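Local coordinates for protein laminin subunit ALPHA-1 (Mus musculus, PDB 2JD4) that forms part of the basement membrane protein laminin-111, its paired C-terminal LG4-5 domains probably helping to tie the laminin to cell surfaces, at residues V41-A55 with L100-K114. The protein carries 4 engineered substitutions. Residues are numbered along the deposited sequence; the frame is centred on the assembly and turned at random.
Sequences VRKRLQVQLSIRTFA and LSDGKWHTVKTEYIK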
loop_
_atom_site.group_PDB
_atom_site.type_symbol
_atom_site.label_atom_id
_atom_site.label_comp_id
_atom_site.label_asym_id
_atom_site.label_seq_id
_atom_site.Cartn_x
_atom_site.Cartn_y
_atom_site.Cartn_z
ATOM N N VAL A 41 17.241 23.514 -15.315
ATOM C CA VAL A 41 17.477 23.245 -13.897
ATOM C C VAL A 41 18.933 23.240 -13.442
ATOM O O VAL A 41 19.215 22.975 -12.271
ATOM C CB VAL A 41 16.847 21.897 -13.498
ATOM C CG1 VAL A 41 15.373 21.874 -13.900
ATOM C CG2 VAL A 41 17.594 20.756 -14.162
ATOM N N ARG A 42 19.853 23.529 -14.356
ATOM C CA ARG A 42 21.277 23.537 -14.022
ATOM C C ARG A 42 21.625 24.360 -12.781
ATOM O O ARG A 42 22.359 23.899 -11.903
ATOM C CB ARG A 42 22.090 24.043 -15.216
ATOM C CG ARG A 42 22.134 23.069 -16.392
ATOM C CD ARG A 42 22.859 23.680 -17.577
ATOM N NE ARG A 42 22.119 24.808 -18.138
ATOM C CZ ARG A 42 22.547 25.548 -19.155
ATOM N NH1 ARG A 42 23.715 25.280 -19.723
ATOM N NH2 ARG A 42 21.806 26.550 -19.608
ATOM N N LYS A 43 21.091 25.572 -12.700
ATOM C CA LYS A 43 21.376 26.446 -11.570
ATOM C C LYS A 43 20.182 26.658 -10.655
ATOM O O LYS A 43 20.285 27.343 -9.640
ATOM C CB LYS A 43 21.870 27.806 -12.079
ATOM C CG LYS A 43 23.292 27.802 -12.623
ATOM C CD LYS A 43 24.303 27.606 -11.498
ATOM C CE LYS A 43 25.734 27.640 -12.017
ATOM N NZ LYS A 43 26.058 28.943 -12.653
ATOM N N ARG A 44 19.044 26.071 -11.003
ATOM C CA ARG A 44 17.855 26.247 -10.184
ATOM C C ARG A 44 16.805 25.172 -10.432
ATOM O O ARG A 44 16.445 24.892 -11.576
ATOM C CB ARG A 44 17.254 27.632 -10.448
ATOM C CG ARG A 44 15.960 27.929 -9.708
ATOM C CD ARG A 44 15.581 29.396 -9.853
ATOM N NE ARG A 44 15.377 29.790 -11.246
ATOM C CZ ARG A 44 14.333 29.423 -11.983
ATOM N NH1 ARG A 44 13.392 28.648 -11.460
ATOM N NH2 ARG A 44 14.226 29.833 -13.241
ATOM N N LEU A 45 16.334 24.563 -9.347
ATOM C CA LEU A 45 15.305 23.532 -9.426
ATOM C C LEU A 45 14.257 23.794 -8.357
ATOM O O LEU A 45 14.499 23.562 -7.172
ATOM C CB LEU A 45 15.909 22.136 -9.220
ATOM C CG LEU A 45 14.913 20.965 -9.168
ATOM C CD1 LEU A 45 14.255 20.775 -10.532
ATOM C CD2 LEU A 45 15.630 19.687 -8.739
ATOM N N GLN A 46 13.103 24.305 -8.771
ATOM C CA GLN A 46 12.017 24.570 -7.838
ATOM C C GLN A 46 10.813 23.741 -8.245
ATOM O O GLN A 46 10.272 23.910 -9.339
ATOM C CB GLN A 46 11.613 26.047 -7.830
ATOM C CG GLN A 46 10.413 26.318 -6.912
ATOM C CD GLN A 46 9.848 27.728 -7.045
ATOM O OE1 GLN A 46 10.495 28.713 -6.676
ATOM N NE2 GLN A 46 8.634 27.829 -7.581
ATOM N N VAL A 47 10.399 22.846 -7.361
ATOM C CA VAL A 47 9.256 21.993 -7.635
ATOM C C VAL A 47 8.154 22.245 -6.615
ATOM O O VAL A 47 8.404 22.313 -5.406
ATOM C CB VAL A 47 9.648 20.501 -7.581
ATOM C CG1 VAL A 47 8.438 19.628 -7.910
ATOM C CG2 VAL A 47 10.787 20.221 -8.559
ATOM N N GLN A 48 6.933 22.400 -7.106
ATOM C CA GLN A 48 5.794 22.617 -6.232
ATOM C C GLN A 48 4.716 21.620 -6.637
ATOM O O GLN A 48 4.430 21.454 -7.823
ATOM C CB GLN A 48 5.273 24.050 -6.372
ATOM C CG GLN A 48 4.278 24.450 -5.304
ATOM C CD GLN A 48 3.824 25.892 -5.449
ATOM O OE1 GLN A 48 4.645 26.798 -5.615
ATOM N NE2 GLN A 48 2.514 26.114 -5.382
ATOM N N LEU A 49 4.126 20.954 -5.648
ATOM C CA LEU A 49 3.085 19.961 -5.910
ATOM C C LEU A 49 2.178 19.823 -4.697
ATOM O O LEU A 49 2.482 20.344 -3.636
ATOM C CB LEU A 49 3.729 18.610 -6.250
ATOM C CG LEU A 49 4.687 17.973 -5.236
ATOM C CD1 LEU A 49 3.890 17.199 -4.189
ATOM C CD2 LEU A 49 5.646 17.042 -5.955
ATOM N N SER A 50 1.049 19.144 -4.865
ATOM C CA SER A 50 0.120 18.926 -3.756
ATOM C C SER A 50 0.039 17.417 -3.563
ATOM O O SER A 50 0.008 16.665 -4.536
ATOM C CB SER A 50 -1.266 19.503 -4.077
ATOM O OG SER A 50 -1.826 18.885 -5.224
ATOM N N ILE A 51 0.013 16.974 -2.311
ATOM C CA ILE A 51 -0.020 15.551 -2.031
ATOM C C ILE A 51 -0.954 15.195 -0.882
ATOM O O ILE A 51 -1.180 15.992 0.025
ATOM C CB ILE A 51 1.413 15.050 -1.732
ATOM C CG1 ILE A 51 1.447 13.521 -1.652
ATOM C CG2 ILE A 51 1.915 15.681 -0.442
ATOM C CD1 ILE A 51 2.858 12.951 -1.697
ATOM N N ARG A 52 -1.513 13.991 -0.951
ATOM C CA ARG A 52 -2.429 13.481 0.065
ATOM C C ARG A 52 -2.082 12.006 0.264
ATOM O O ARG A 52 -2.104 11.230 -0.695
ATOM C CB ARG A 52 -3.872 13.614 -0.415
ATOM C CG ARG A 52 -4.880 13.050 0.548
ATOM C CD ARG A 52 -5.792 12.095 -0.186
ATOM N NE ARG A 52 -7.040 12.722 -0.559
ATOM C CZ ARG A 52 -7.935 12.176 -1.370
ATOM N NH1 ARG A 52 -7.716 10.982 -1.909
ATOM N NH2 ARG A 52 -9.053 12.828 -1.632
ATOM N N THR A 53 -1.795 11.612 1.501
ATOM C CA THR A 53 -1.389 10.230 1.764
ATOM C C THR A 53 -1.526 9.754 3.218
ATOM O O THR A 53 -1.615 10.555 4.146
ATOM C CB THR A 53 0.087 10.057 1.348
ATOM O OG1 THR A 53 0.504 8.705 1.560
ATOM C CG2 THR A 53 0.974 10.995 2.168
ATOM N N PHE A 54 -1.537 8.434 3.398
ATOM C CA PHE A 54 -1.605 7.816 4.724
ATOM C C PHE A 54 -0.331 6.975 4.889
ATOM O O PHE A 54 -0.076 6.418 5.956
ATOM C CB PHE A 54 -2.808 6.865 4.850
ATOM C CG PHE A 54 -4.149 7.553 4.885
ATOM C CD1 PHE A 54 -4.961 7.583 3.755
ATOM C CD2 PHE A 54 -4.617 8.126 6.066
ATOM C CE1 PHE A 54 -6.225 8.169 3.799
ATOM C CE2 PHE A 54 -5.878 8.715 6.123
ATOM C CZ PHE A 54 -6.685 8.737 4.989
ATOM N N ALA A 55 0.463 6.896 3.821
ATOM C CA ALA A 55 1.674 6.079 3.811
ATOM C C ALA A 55 2.843 6.574 4.651
ATOM O O ALA A 55 2.929 7.743 5.005
ATOM C CB ALA A 55 2.135 5.873 2.368
ATOM N N LEU A 100 3.285 14.268 7.246
ATOM C CA LEU A 100 2.338 14.330 6.125
ATOM C C LEU A 100 1.285 13.238 6.003
ATOM O O LEU A 100 0.300 13.412 5.291
ATOM C CB LEU A 100 3.104 14.386 4.801
ATOM C CG LEU A 100 3.701 15.724 4.363
ATOM C CD1 LEU A 100 4.830 16.156 5.301
ATOM C CD2 LEU A 100 4.213 15.568 2.951
ATOM N N SER A 101 1.487 12.122 6.690
ATOM C CA SER A 101 0.568 10.987 6.609
ATOM C C SER A 101 -0.788 11.094 7.321
ATOM O O SER A 101 -1.228 10.125 7.946
ATOM C CB SER A 101 1.297 9.735 7.096
ATOM O OG SER A 101 1.845 9.946 8.389
ATOM N N ASP A 102 -1.463 12.237 7.208
ATOM C CA ASP A 102 -2.762 12.416 7.857
ATOM C C ASP A 102 -3.960 12.320 6.917
ATOM O O ASP A 102 -5.099 12.530 7.333
ATOM C CB ASP A 102 -2.820 13.755 8.601
ATOM C CG ASP A 102 -2.510 14.942 7.703
ATOM O OD1 ASP A 102 -2.580 14.799 6.463
ATOM O OD2 ASP A 102 -2.204 16.026 8.246
ATOM N N GLY A 103 -3.710 12.015 5.648
ATOM C CA GLY A 103 -4.805 11.882 4.701
ATOM C C GLY A 103 -5.426 13.188 4.233
ATOM O O GLY A 103 -6.473 13.185 3.587
ATOM N N LYS A 104 -4.798 14.308 4.568
ATOM C CA LYS A 104 -5.305 15.607 4.143
ATOM C C LYS A 104 -4.346 16.187 3.108
ATOM O O LYS A 104 -3.158 15.860 3.100
ATOM C CB LYS A 104 -5.428 16.550 5.342
ATOM C CG LYS A 104 -6.486 16.120 6.357
ATOM C CD LYS A 104 -6.498 17.049 7.560
ATOM C CE LYS A 104 -7.652 16.732 8.500
ATOM N NZ LYS A 104 -7.554 15.364 9.073
ATOM N N TRP A 105 -4.863 17.038 2.228
ATOM C CA TRP A 105 -4.034 17.645 1.189
ATOM C C TRP A 105 -2.990 18.611 1.741
ATOM O O TRP A 105 -3.283 19.433 2.609
ATOM C CB TRP A 105 -4.903 18.386 0.171
ATOM C CG TRP A 105 -5.657 17.480 -0.756
ATOM C CD1 TRP A 105 -6.973 17.108 -0.662
ATOM C CD2 TRP A 105 -5.132 16.814 -1.906
ATOM N NE1 TRP A 105 -7.295 16.249 -1.693
ATOM C CE2 TRP A 105 -6.182 16.053 -2.470
ATOM C CE3 TRP A 105 -3.870 16.783 -2.519
ATOM C CZ2 TRP A 105 -6.008 15.271 -3.617
ATOM C CZ3 TRP A 105 -3.698 16.007 -3.657
ATOM C CH2 TRP A 105 -4.766 15.260 -4.196
ATOM N N HIS A 106 -1.772 18.506 1.221
ATOM C CA HIS A 106 -0.674 19.376 1.628
ATOM C C HIS A 106 0.012 19.932 0.385
ATOM O O HIS A 106 0.024 19.288 -0.665
ATOM C CB HIS A 106 0.364 18.592 2.437
ATOM C CG HIS A 106 -0.172 17.995 3.699
ATOM N ND1 HIS A 106 -0.547 18.758 4.784
ATOM C CD2 HIS A 106 -0.392 16.705 4.051
ATOM C CE1 HIS A 106 -0.976 17.963 5.750
ATOM N NE2 HIS A 106 -0.892 16.714 5.330
ATOM N N THR A 107 0.573 21.128 0.498
ATOM C CA THR A 107 1.303 21.719 -0.614
ATOM C C THR A 107 2.772 21.554 -0.242
ATOM O O THR A 107 3.157 21.803 0.900
ATOM C CB THR A 107 0.973 23.212 -0.786
ATOM O OG1 THR A 107 1.343 23.922 0.401
ATOM C CG2 THR A 107 -0.515 23.395 -1.041
ATOM N N VAL A 108 3.583 21.115 -1.195
ATOM C CA VAL A 108 5.002 20.892 -0.942
ATOM C C VAL A 108 5.869 21.605 -1.966
ATOM O O VAL A 108 5.535 21.661 -3.144
ATOM C CB VAL A 108 5.330 19.384 -0.983
ATOM C CG1 VAL A 108 6.839 19.171 -0.876
ATOM C CG2 VAL A 108 4.601 18.666 0.161
ATOM N N LYS A 109 6.985 22.156 -1.505
ATOM C CA LYS A 109 7.900 22.855 -2.388
ATOM C C LYS A 109 9.339 22.483 -2.039
ATOM O O LYS A 109 9.711 22.470 -0.868
ATOM C CB LYS A 109 7.707 24.370 -2.248
ATOM C CG LYS A 109 8.561 25.197 -3.198
ATOM C CD LYS A 109 8.717 26.632 -2.697
ATOM C CE LYS A 109 7.382 27.328 -2.500
ATOM N NZ LYS A 109 7.574 28.702 -1.944
ATOM N N THR A 110 10.137 22.152 -3.050
ATOM C CA THR A 110 11.539 21.823 -2.832
ATOM C C THR A 110 12.318 22.802 -3.696
ATOM O O THR A 110 12.004 22.990 -4.872
ATOM C CB THR A 110 11.885 20.366 -3.238
ATOM O OG1 THR A 110 11.660 20.177 -4.639
ATOM C CG2 THR A 110 11.031 19.378 -2.449
ATOM N N GLU A 111 13.333 23.430 -3.116
ATOM C CA GLU A 111 14.094 24.417 -3.858
ATOM C C GLU A 111 15.601 24.387 -3.748
ATOM O O GLU A 111 16.158 24.471 -2.660
ATOM C CB GLU A 111 13.639 25.822 -3.475
ATOM C CG GLU A 111 12.353 26.275 -4.112
ATOM C CD GLU A 111 12.043 27.717 -3.778
ATOM O OE1 GLU A 111 11.201 27.955 -2.884
ATOM O OE2 GLU A 111 12.658 28.610 -4.399
ATOM N N TYR A 112 16.240 24.271 -4.904
ATOM C CA TYR A 112 17.685 24.314 -5.023
ATOM C C TYR A 112 17.898 25.575 -5.853
ATOM O O TYR A 112 17.423 25.661 -6.984
ATOM C CB TYR A 112 18.220 23.109 -5.793
ATOM C CG TYR A 112 19.465 23.412 -6.614
ATOM C CD1 TYR A 112 20.591 24.002 -6.032
ATOM C CD2 TYR A 112 19.509 23.120 -7.978
ATOM C CE1 TYR A 112 21.732 24.299 -6.798
ATOM C CE2 TYR A 112 20.642 23.409 -8.751
ATOM C CZ TYR A 112 21.747 24.000 -8.156
ATOM O OH TYR A 112 22.857 24.292 -8.922
ATOM N N ILE A 113 18.575 26.567 -5.293
ATOM C CA ILE A 113 18.821 27.785 -6.046
ATOM C C ILE A 113 20.151 28.413 -5.634
ATOM O O ILE A 113 20.382 28.705 -4.460
ATOM C CB ILE A 113 17.654 28.790 -5.877
ATOM C CG1 ILE A 113 17.863 29.984 -6.811
ATOM C CG2 ILE A 113 17.535 29.231 -4.432
ATOM C CD1 ILE A 113 16.673 30.911 -6.888
ATOM N N LYS A 114 21.029 28.576 -6.616
ATOM C CA LYS A 114 22.356 29.149 -6.406
ATOM C C LYS A 114 23.240 28.226 -5.567
ATOM O O LYS A 114 23.694 27.181 -6.041
ATOM C CB LYS A 114 22.244 30.525 -5.737
ATOM C CG LYS A 114 21.489 31.581 -6.543
ATOM C CD LYS A 114 22.177 31.943 -7.859
ATOM C CE LYS A 114 21.954 30.889 -8.942
ATOM N NZ LYS A 114 22.517 31.288 -10.270
HETATM O O HOH W 1 -1.803 13.577 3.443
#
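Tyr112 and Leu45 pair through both backbone N-H groups, Leu45 N to Tyr112 O at 2.8 Å, and the antiparallel ladder runs on to Ile51-His106. From Tyr112 CB, 4.0 Å from Leu45 O, the ring runs alongside Leu45 to the loop before strand 44-53, reached with CG turned well short of anti to the backbone N (chi1 147°). Tyr112 CD2 meets Leu45 CB, Tyr112 CE2 comes 3.6 Å from Arg42 O, CZ nears both Arg42 O and Lys43 O, the latter over one face, and Tyr112 OH stops 3.0 Å from Arg42 O at the ring edge. A phenylalanine here would probably leave Arg42 O without this polar neighbour and the 42-44 turn less firmly fixed. At the far end, Arg52 CB rests over the six-membered ring of Trp105 (CH-pi, 3.7 Å to the centroid), guanidinium and indole planes 48° apart; Arg52 NH2 bonds Tyr194 O. Gly103 CA covers a face of Phe54. Apolar branches of Leu49, Ile51 and Val108 meet Ile60 and Leu81 of the opposing sheet. Backbone bonds set the register of these two strands in a laminin G beta-sandwich, aromatic rings pack across near both ends of the pair, and aliphatic side chains join the second sheet.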